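Local coordinates for protein carboxylase (Deinococcus radiodurans, PDB 5H80) that probably carries out the ATP-dependent carboxylation of biotin with bicarbonate, as the biotin carboxylase domain of a single-chain bacterial carboxylase, at residues D119-C124 and P134-L139; E324-E329 and G401-T406; G366-A371 and V426-D431. All blocks are in the same frame, centred on the assembly; numbering follows the deposited sequence. Where two conformers were deposited one is given.

Contact 1 (D119-C124 and P134-L139); sequences DFARAC and PDPDTL
The pyrrolidine ring of Pro-136 lies against helix 118-126, its CB and CG meeting two consecutive residues, Ala-121 and Arg-122. The methyl of Ala-121 is directed toward helix 136-142 and stops 3.8 Å from Pro-136 CG. Arg-122 starts off to one side of the contact and runs antiparallel to the proline ring, so that its CG comes within 3.6 Å of Pro-136 CB. Its chain, bent at chi3 (-85°), then brings the guanidinium back, and NH1 ends 3.7 Å from the same Pro-136 CB, meeting it obliquely. Pro-136 occupies the first turn of helix 136-142, where a proline costs no backbone hydrogen bond and offers a compact, rigid surface. Just before it Asp-135 is the N-cap: its OD1 takes the backbone N of Thr-138 at 2.9 Å, nearly along the C-O axis, and also Thr-138 OG1, which comes from above the carboxylate plane. Both helices belong to the N-terminal domain of the biotin carboxylase fold, and between them the chain passes through strand 130-131 at the margin of a parallel sheet; Phe-131 of that strand touches both Ala-121 and Leu-139. On this buried side Leu-139 CD1 reaches the Ala-121 methyl at 3.7 Å, and a residue as small as alanine allows the two helices to come close, with CA atoms of Ala-121 and Pro-136 only 6.0 Å apart. The outer side is polar. Asp-137 crosses the arginine at about a right angle, its OD1 near the guanidinium plane but 4.1 Å from Arg-122 NH1, too far for a salt bridge. The firmer partner of NH1 is Asp-140, while NH2 makes a weak but nearly straight hydrogen bond, part of a salt bridge, to Asp-119 OD1.

Contact 2 (E324-E329 and G401-T406); sequences EHTVTE and GVRVDT
Glu-329 OE1 receives two N-H groups of Arg-403, from NH1 at 2.8 Å and from NH2 at 3.0 Å. The grip is end-on and made to a single oxygen, which lies close to the guanidinium plane although the carboxylate itself is turned 38° from it. NH2 meets OE1 head-on, NH1 from the anti side. Over one face of the guanidinium sits Thr-326, whose CG2 is 3.7 Å from Arg-403 NH2 and also touches Asp-405 OD2; a beta-branched residue supplies this methyl while its hydroxyl lies very close to Gln-370 OE1, a probable hydrogen bond whose short length leaves its detail doubtful.

The arginine is positioned from its own strand. Its chain is extended from CG to NE (chi3 173°), which carries the guanidinium to the helix, and Asp-405, two residues on, holds it side-on: NE gives an almost straight bond (177°) to OD1 at 2.7 Å, and NH2 bonds OD2. Two carboxylates at different edges therefore fix the rotation of the buried cation and probably balance its charge. Farther out, Glu-330 takes NH1 as well, Arg-46 pairs with Glu-329 OE2, and Pro-400 of the second subunit packs on Arg-403 and Asp-405. This Glu-Arg-Asp salt-bridge network ties helix 325-332 to strand 402-406, outermost in this chain's antiparallel sheet, joining the ATP-grasp and C-terminal portions of a biotin carboxylase.

Contact 3 (G366-A371 and V426-D431); sequences GQAVQA and VVHRRD. With EDO (1,2-ethanediol), chain D.
Val-369 and Val-427 form the tight middle of this strand pair, an antiparallel hydrogen-bonded pair joined by Val-427 N to Val-369 O at 2.8 Å and by Val-369 N to Val-427 O at 3.0 Å. Next to it, Ala-368 faces His-428 in a non-hydrogen-bonded pair with CA atoms 4.2 Å apart. The small alanine methyl meets the imidazole at its edge, near the ring plane, while His-428 CD2 comes to 3.2 Å from Gln-367 O. Val-426 CG2 rests on Gln-370 OE1, whose probable partner is the Thr-326 hydroxyl. The face bearing Val-369 and Val-427 is covered by helix 434-446; that of Gln-370 and Val-426 lies under helix 325-332.

Gln-367 and Arg-429 make a second hydrogen-bonded pair, bonded both ways, with Gln-367 N to Arg-429 O at 2.9 Å. Beyond it, at Gly-366, the pairing ends: this residue, with its positive phi, has no side chain to collide with Arg-429 O. The side chains of Gln-367 and Arg-429 run side by side, since in both CG lies between the backbone N and the carbonyl carbon (chi1 48° and 65°); amide and guanidinium planes are almost perpendicular. Arg-429 holds Asp-431 side-on, NE to OD1 at 2.7 Å and NH2 to OD2, and Gln-367 NE2 reaches the same OD1 at 3.2 Å from the other face of the carboxylate; NE2 also bonds to Ala-433 O.

Outermost, the exposed Arg-430, its CB directed away from strand 367-374, lays its guanidinium over His-428 CE1. Its NE and NH1 bind a 1,2-ethanediol, probably a crystallisation additive, which Glu-330 of the second subunit also holds. Arg-429 NH2 bonds to Ala-53 O of that subunit, so two neighbouring antiparallel strands of the C-terminal sheet end at the dimer interface of this biotin carboxylase.

In the fold
Contacts 2 and 3 adjoin, their centres about 9 Å apart, and belong to one antiparallel sheet: strand 402-406, outermost within this chain, neighbours 421-429, which in turn pairs with 367-374. Arg-403 O and Val-426 N meet at 2.8 Å in a probable hydrogen bond, while Val-426 touches Thr-326 and Glu-330, so helix 325-332 spans both contacts. Both also touch the second subunit. Contact 1 stands apart in the N-terminal domain, with centres about 28 Å from contact 2 and 35 Å from contact 3, which lies on the opposite side of the chain's centre. The bound 1,2-ethanediol at contact 3, probably from the crystallisation liquor, lies between the subunits.

Contact 1 (D119-C124 and P134-L139)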
loop_
_atom_site.group_PDB
_atom_site.type_symbol
_atom_site.label_atom_id
_atom_site.label_comp_id
_atom_site.label_asym_id
_atom_site.label_seq_id
_atom_site.Cartn_x
_atom_site.Cartn_y
_atom_site.Cartn_z
ATOM N N ASP A 119 -9.095 18.783 30.057
ATOM C CA ASP A 119 -10.456 19.073 30.540
ATOM C C ASP A 119 -11.514 18.387 29.670
ATOM O O ASP A 119 -12.519 17.868 30.164
ATOM C CB ASP A 119 -10.748 20.563 30.411
ATOM C CG ASP A 119 -10.267 21.375 31.589
ATOM O OD1 ASP A 119 -9.888 20.799 32.609
ATOM O OD2 ASP A 119 -10.319 22.616 31.445
ATOM N N PHE A 120 -11.221 18.387 28.362
ATOM C CA PHE A 120 -12.140 17.828 27.405
ATOM C C PHE A 120 -12.183 16.320 27.651
ATOM O O PHE A 120 -13.286 15.784 27.801
ATOM C CB PHE A 120 -11.850 18.251 25.969
ATOM C CG PHE A 120 -12.723 17.545 24.954
ATOM C CD1 PHE A 120 -14.098 17.781 24.884
ATOM C CD2 PHE A 120 -12.168 16.560 24.124
ATOM C CE1 PHE A 120 -14.887 17.103 23.985
ATOM C CE2 PHE A 120 -12.967 15.866 23.214
ATOM C CZ PHE A 120 -14.314 16.132 23.143
ATOM N N ALA A 121 -11.023 15.675 27.780
ATOM C CA ALA A 121 -10.959 14.270 28.138
ATOM C C ALA A 121 -11.766 13.924 29.410
ATOM O O ALA A 121 -12.512 13.017 29.415
ATOM C CB ALA A 121 -9.532 13.780 28.244
ATOM N N ARG A 122 -11.588 14.715 30.461
ATOM C CA ARG A 122 -12.336 14.632 31.717
ATOM C C ARG A 122 -13.805 14.712 31.486
ATOM O O ARG A 122 -14.527 13.850 32.002
ATOM C CB ARG A 122 -11.792 15.648 32.715
ATOM C CG ARG A 122 -10.484 15.237 33.382
ATOM C CD ARG A 122 -10.161 16.138 34.603
ATOM N NE ARG A 122 -9.483 17.338 34.119
ATOM C CZ ARG A 122 -8.152 17.474 34.063
ATOM N NH1 ARG A 122 -7.330 16.552 34.577
ATOM N NH2 ARG A 122 -7.646 18.565 33.556
ATOM N N ALA A 123 -14.240 15.649 30.663
ATOM C CA ALA A 123 -15.632 15.848 30.394
ATOM C C ALA A 123 -16.229 14.679 29.601
ATOM O O ALA A 123 -17.305 14.183 29.917
ATOM C CB ALA A 123 -15.871 17.128 29.704
ATOM N N CYS A 124 -15.454 14.145 28.634
ATOM C CA CYS A 124 -15.851 12.872 28.023
ATOM C C CYS A 124 -16.148 11.767 29.059
ATOM O O CYS A 124 -17.340 11.210 29.053
ATOM C CB CYS A 124 -14.770 12.468 26.964
ATOM S SG CYS A 124 -14.645 13.475 25.477
ATOM N N PRO A 134 -4.482 8.754 26.341
ATOM C CA PRO A 134 -4.050 8.466 27.709
ATOM C C PRO A 134 -4.960 9.241 28.667
ATOM O O PRO A 134 -5.841 10.040 28.183
ATOM C CB PRO A 134 -2.607 8.908 27.741
ATOM C CG PRO A 134 -2.539 9.952 26.786
ATOM C CD PRO A 134 -3.516 9.629 25.675
ATOM N N ASP A 135 -4.731 8.925 29.971
ATOM C CA ASP A 135 -5.552 9.507 31.068
ATOM C C ASP A 135 -5.312 10.992 31.108
ATOM O O ASP A 135 -4.246 11.430 30.747
ATOM C CB ASP A 135 -5.461 8.783 32.426
ATOM C CG ASP A 135 -4.162 8.870 33.054
ATOM O OD1 ASP A 135 -3.388 9.837 32.814
ATOM O OD2 ASP A 135 -3.909 7.964 33.893
ATOM N N PRO A 136 -6.341 11.795 31.435
ATOM C CA PRO A 136 -6.187 13.227 31.580
ATOM C C PRO A 136 -4.992 13.783 32.395
ATOM O O PRO A 136 -4.403 14.757 31.942
ATOM C CB PRO A 136 -7.528 13.653 32.216
ATOM C CG PRO A 136 -8.504 12.600 31.761
ATOM C CD PRO A 136 -7.718 11.352 31.811
ATOM N N ASP A 137 -4.628 13.133 33.496
ATOM C CA ASP A 137 -3.452 13.492 34.321
ATOM C C ASP A 137 -2.153 13.414 33.491
ATOM O O ASP A 137 -1.244 14.204 33.632
ATOM C CB ASP A 137 -3.328 12.555 35.501
ATOM C CG ASP A 137 -4.315 12.842 36.582
ATOM O OD1 ASP A 137 -4.896 13.944 36.648
ATOM O OD2 ASP A 137 -4.529 11.933 37.371
ATOM N N THR A 138 -2.110 12.434 32.597
ATOM C CA THR A 138 -0.972 12.301 31.654
ATOM C C THR A 138 -1.022 13.391 30.611
ATOM O O THR A 138 0.022 13.872 30.203
ATOM C CB THR A 138 -1.028 10.907 30.994
ATOM O OG1 THR A 138 -0.839 9.901 31.957
ATOM C CG2 THR A 138 0.145 10.769 29.911
ATOM N N LEU A 139 -2.230 13.764 30.087
ATOM C CA LEU A 139 -2.406 14.882 29.177
ATOM C C LEU A 139 -1.885 16.210 29.837
ATOM O O LEU A 139 -1.240 17.102 29.208
ATOM C CB LEU A 139 -3.886 15.056 28.729
ATOM C CG LEU A 139 -4.591 13.892 27.939
ATOM C CD1 LEU A 139 -5.971 14.272 27.463
ATOM C CD2 LEU A 139 -3.760 13.522 26.718
#

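Contact 2 (E324-E329 and G401-T406)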
loop_
_atom_site.group_PDB
_atom_site.type_symbol
_atom_site.label_atom_id
_atom_site.label_comp_id
_atom_site.label_asym_id
_atom_site.label_seq_id
_atom_site.Cartn_x
_atom_site.Cartn_y
_atom_site.Cartn_z
ATOM N N GLU A 324 2.405 11.893 10.936
ATOM C CA GLU A 324 3.348 10.991 10.347
ATOM C C GLU A 324 3.242 9.509 10.801
ATOM O O GLU A 324 4.220 8.785 10.571
ATOM C CB GLU A 324 4.756 11.540 10.458
ATOM C CG GLU A 324 5.293 11.734 11.789
ATOM C CD GLU A 324 4.918 13.040 12.504
ATOM O OE1 GLU A 324 3.893 13.670 12.172
ATOM O OE2 GLU A 324 5.701 13.426 13.425
ATOM N N HIS A 325 2.142 9.087 11.519
ATOM C CA HIS A 325 2.009 7.749 12.043
ATOM C C HIS A 325 1.991 6.838 10.755
ATOM O O HIS A 325 2.513 5.718 10.861
ATOM C CB HIS A 325 0.712 7.557 12.800
ATOM C CG HIS A 325 -0.515 7.539 11.914
ATOM N ND1 HIS A 325 -1.137 8.659 11.431
ATOM C CD2 HIS A 325 -1.189 6.481 11.364
ATOM C CE1 HIS A 325 -2.180 8.320 10.653
ATOM N NE2 HIS A 325 -2.234 6.995 10.600
ATOM N N THR A 326 1.528 7.436 9.658
ATOM C CA THR A 326 1.486 6.637 8.362
ATOM C C THR A 326 2.834 5.960 7.936
ATOM O O THR A 326 2.855 4.746 7.431
ATOM C CB THR A 326 1.093 7.514 7.222
ATOM O OG1 THR A 326 2.051 8.553 7.172
ATOM C CG2 THR A 326 -0.345 8.088 7.423
ATOM N N VAL A 327 3.946 6.634 8.036
ATOM C CA VAL A 327 5.258 6.031 7.606
ATOM C C VAL A 327 5.696 4.816 8.413
ATOM O O VAL A 327 6.223 3.838 7.867
ATOM C CB VAL A 327 6.442 7.027 7.531
ATOM C CG1 VAL A 327 6.498 7.758 6.223
ATOM C CG2 VAL A 327 6.446 8.036 8.669
ATOM N N THR A 328 5.441 4.844 9.724
ATOM C CA THR A 328 5.697 3.765 10.573
ATOM C C THR A 328 4.813 2.615 10.220
ATOM O O THR A 328 5.270 1.490 10.174
ATOM C CB THR A 328 5.377 4.189 12.032
ATOM O OG1 THR A 328 6.295 5.219 12.413
ATOM C CG2 THR A 328 5.457 3.061 13.009
ATOM N N GLU A 329 3.542 2.909 9.970
ATOM C CA GLU A 329 2.579 1.858 9.511
ATOM C C GLU A 329 3.155 1.126 8.312
ATOM O O GLU A 329 3.122 -0.114 8.282
ATOM C CB GLU A 329 1.212 2.541 9.173
ATOM C CG GLU A 329 0.469 2.962 10.451
ATOM C CD GLU A 329 -1.021 3.300 10.184
ATOM O OE1 GLU A 329 -1.344 3.707 9.058
ATOM O OE2 GLU A 329 -1.845 3.123 11.073
ATOM N N GLY A 401 3.865 0.073 -3.659
ATOM C CA GLY A 401 4.695 0.900 -2.820
ATOM C C GLY A 401 4.243 2.308 -2.612
ATOM O O GLY A 401 5.031 3.114 -2.126
ATOM N N VAL A 402 3.010 2.676 -2.999
ATOM C CA VAL A 402 2.546 4.037 -2.769
ATOM C C VAL A 402 1.235 3.935 -1.976
ATOM O O VAL A 402 0.366 3.160 -2.308
ATOM C CB VAL A 402 2.249 4.697 -4.175
ATOM C CG1 VAL A 402 1.337 5.918 -4.067
ATOM C CG2 VAL A 402 3.529 4.914 -4.876
ATOM N N ARG A 403 1.020 4.845 -1.030
ATOM C CA ARG A 403 -0.236 4.949 -0.302
ATOM C C ARG A 403 -0.502 6.455 -0.177
ATOM O O ARG A 403 0.414 7.211 0.175
ATOM C CB ARG A 403 -0.064 4.396 1.114
ATOM C CG ARG A 403 -1.056 4.920 2.139
ATOM C CD ARG A 403 -0.863 4.282 3.489
ATOM N NE ARG A 403 -1.713 4.919 4.486
ATOM C CZ ARG A 403 -1.710 4.530 5.793
ATOM N NH1 ARG A 403 -0.922 3.533 6.253
ATOM N NH2 ARG A 403 -2.529 5.148 6.687
ATOM N N VAL A 404 -1.762 6.849 -0.365
ATOM C CA VAL A 404 -2.163 8.259 -0.232
ATOM C C VAL A 404 -3.351 8.417 0.711
ATOM O O VAL A 404 -4.397 7.867 0.444
ATOM C CB VAL A 404 -2.530 8.897 -1.588
ATOM C CG1 VAL A 404 -2.939 10.371 -1.394
ATOM C CG2 VAL A 404 -1.373 8.867 -2.580
ATOM N N ASP A 405 -3.170 9.230 1.764
ATOM C CA ASP A 405 -4.201 9.514 2.749
ATOM C C ASP A 405 -4.649 10.996 2.493
ATOM O O ASP A 405 -3.849 11.970 2.642
ATOM C CB ASP A 405 -3.783 9.335 4.247
ATOM C CG ASP A 405 -3.589 7.887 4.659
ATOM O OD1 ASP A 405 -3.330 7.019 3.762
ATOM O OD2 ASP A 405 -3.773 7.574 5.832
ATOM N N THR A 406 -5.929 11.140 2.151
ATOM C CA THR A 406 -6.521 12.453 1.814
ATOM C C THR A 406 -8.033 12.439 2.263
ATOM O O THR A 406 -8.603 11.458 2.668
ATOM C CB THR A 406 -6.306 12.788 0.316
ATOM O OG1 THR A 406 -6.687 14.153 -0.071
ATOM C CG2 THR A 406 -7.019 11.778 -0.571
#

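Contact 3 (G366-A371 and V426-D431)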
loop_
_atom_site.group_PDB
_atom_site.type_symbol
_atom_site.label_atom_id
_atom_site.label_comp_id
_atom_site.label_asym_id
_atom_site.label_seq_id
_atom_site.Cartn_x
_atom_site.Cartn_y
_atom_site.Cartn_z
ATOM N N GLY A 366 13.607 -2.632 4.974
ATOM C CA GLY A 366 12.897 -1.705 4.110
ATOM C C GLY A 366 12.880 -0.291 4.747
ATOM O O GLY A 366 13.631 0.021 5.660
ATOM N N GLN A 367 12.080 0.550 4.143
ATOM C CA GLN A 367 12.248 1.997 4.410
ATOM C C GLN A 367 11.029 2.614 3.853
ATOM O O GLN A 367 10.469 2.155 2.826
ATOM C CB GLN A 367 13.521 2.570 3.818
ATOM C CG GLN A 367 13.775 2.207 2.356
ATOM C CD GLN A 367 15.001 2.835 1.738
ATOM O OE1 GLN A 367 15.501 3.875 2.188
ATOM N NE2 GLN A 367 15.483 2.212 0.664
ATOM N N ALA A 368 10.651 3.729 4.448
ATOM C CA ALA A 368 9.492 4.494 3.860
ATOM C C ALA A 368 9.650 6.002 4.148
ATOM O O ALA A 368 10.460 6.423 5.065
ATOM C CB ALA A 368 8.195 3.989 4.404
ATOM N N VAL A 369 9.027 6.786 3.335
ATOM C CA VAL A 369 8.969 8.232 3.510
ATOM C C VAL A 369 7.522 8.738 3.217
ATOM O O VAL A 369 6.853 8.300 2.297
ATOM C CB VAL A 369 9.990 8.941 2.629
ATOM C CG1 VAL A 369 9.800 8.807 1.095
ATOM C CG2 VAL A 369 10.005 10.410 2.779
ATOM N N GLN A 370 7.129 9.771 3.952
ATOM C CA GLN A 370 5.918 10.501 3.720
ATOM C C GLN A 370 6.216 11.901 3.278
ATOM O O GLN A 370 7.124 12.555 3.852
ATOM C CB GLN A 370 5.047 10.600 5.006
ATOM C CG GLN A 370 3.845 11.620 4.913
ATOM C CD GLN A 370 2.858 11.468 6.025
ATOM O OE1 GLN A 370 1.955 10.623 5.976
ATOM N NE2 GLN A 370 2.965 12.288 7.045
ATOM N N ALA A 371 5.554 12.360 2.251
ATOM C CA ALA A 371 5.659 13.776 1.891
ATOM C C ALA A 371 4.245 14.440 2.131
ATOM O O ALA A 371 3.230 13.888 1.785
ATOM C CB ALA A 371 6.105 13.976 0.518
ATOM N N VAL A 426 2.795 8.425 0.872
ATOM C CA VAL A 426 3.708 7.561 1.616
ATOM C C VAL A 426 4.285 6.619 0.582
ATOM O O VAL A 426 3.502 5.971 -0.151
ATOM C CB VAL A 426 3.085 6.824 2.767
ATOM C CG1 VAL A 426 4.080 6.021 3.539
ATOM C CG2 VAL A 426 2.353 7.842 3.711
ATOM N N VAL A 427 5.603 6.548 0.544
ATOM C CA VAL A 427 6.208 5.614 -0.404
ATOM C C VAL A 427 7.081 4.638 0.346
ATOM O O VAL A 427 7.734 4.995 1.328
ATOM C CB VAL A 427 6.942 6.337 -1.452
ATOM C CG1 VAL A 427 7.788 5.422 -2.244
ATOM C CG2 VAL A 427 5.992 7.054 -2.397
ATOM N N HIS A 428 7.058 3.367 -0.068
ATOM C CA HIS A 428 7.686 2.273 0.736
ATOM C C HIS A 428 8.365 1.243 -0.161
ATOM O O HIS A 428 7.933 1.032 -1.239
ATOM C CB HIS A 428 6.667 1.583 1.552
ATOM C CG HIS A 428 7.136 0.365 2.272
ATOM N ND1 HIS A 428 6.581 -0.886 2.027
ATOM C CD2 HIS A 428 8.016 0.187 3.298
ATOM C CE1 HIS A 428 7.097 -1.769 2.871
ATOM N NE2 HIS A 428 7.997 -1.147 3.621
ATOM N N ARG A 429 9.591 0.911 0.205
ATOM C CA ARG A 429 10.239 -0.170 -0.455
ATOM C C ARG A 429 10.962 -1.067 0.496
ATOM O O ARG A 429 11.138 -0.793 1.726
ATOM C CB ARG A 429 11.162 0.373 -1.462
ATOM C CG ARG A 429 12.282 1.160 -0.914
ATOM C CD ARG A 429 12.901 1.936 -2.083
ATOM N NE ARG A 429 13.762 1.121 -2.951
ATOM C CZ ARG A 429 13.844 1.207 -4.290
ATOM N NH1 ARG A 429 13.053 1.984 -4.975
ATOM N NH2 ARG A 429 14.754 0.493 -4.941
ATOM N N ARG A 430 11.299 -2.236 -0.006
ATOM C CA ARG A 430 11.819 -3.273 0.903
ATOM C C ARG A 430 13.344 -3.481 0.914
ATOM O O ARG A 430 13.782 -4.422 1.573
ATOM C CB ARG A 430 11.217 -4.609 0.552
ATOM C CG ARG A 430 9.733 -4.702 0.854
ATOM C CD ARG A 430 9.041 -5.255 -0.360
ATOM N NE ARG A 430 7.573 -5.166 -0.322
ATOM C CZ ARG A 430 6.762 -5.165 0.753
ATOM N NH1 ARG A 430 5.442 -5.083 0.528
ATOM N NH2 ARG A 430 7.167 -5.372 1.986
ATOM N N ASP A 431 14.094 -2.692 0.192
ATOM C CA ASP A 431 15.595 -2.624 0.253
ATOM C C ASP A 431 16.017 -1.473 1.237
ATOM O O ASP A 431 15.147 -0.875 1.894
ATOM C CB ASP A 431 16.195 -2.474 -1.153
ATOM C CG ASP A 431 15.954 -1.147 -1.749
ATOM O OD1 ASP A 431 15.208 -0.342 -1.162
ATOM O OD2 ASP A 431 16.368 -0.892 -2.894
HETATM C C1 EDO D . 6.082 -4.389 -4.056
HETATM O O1 EDO D . 6.897 -4.405 -2.865
HETATM C C2 EDO D . 4.649 -4.683 -3.657
HETATM O O2 EDO D . 4.325 -4.495 -2.284
#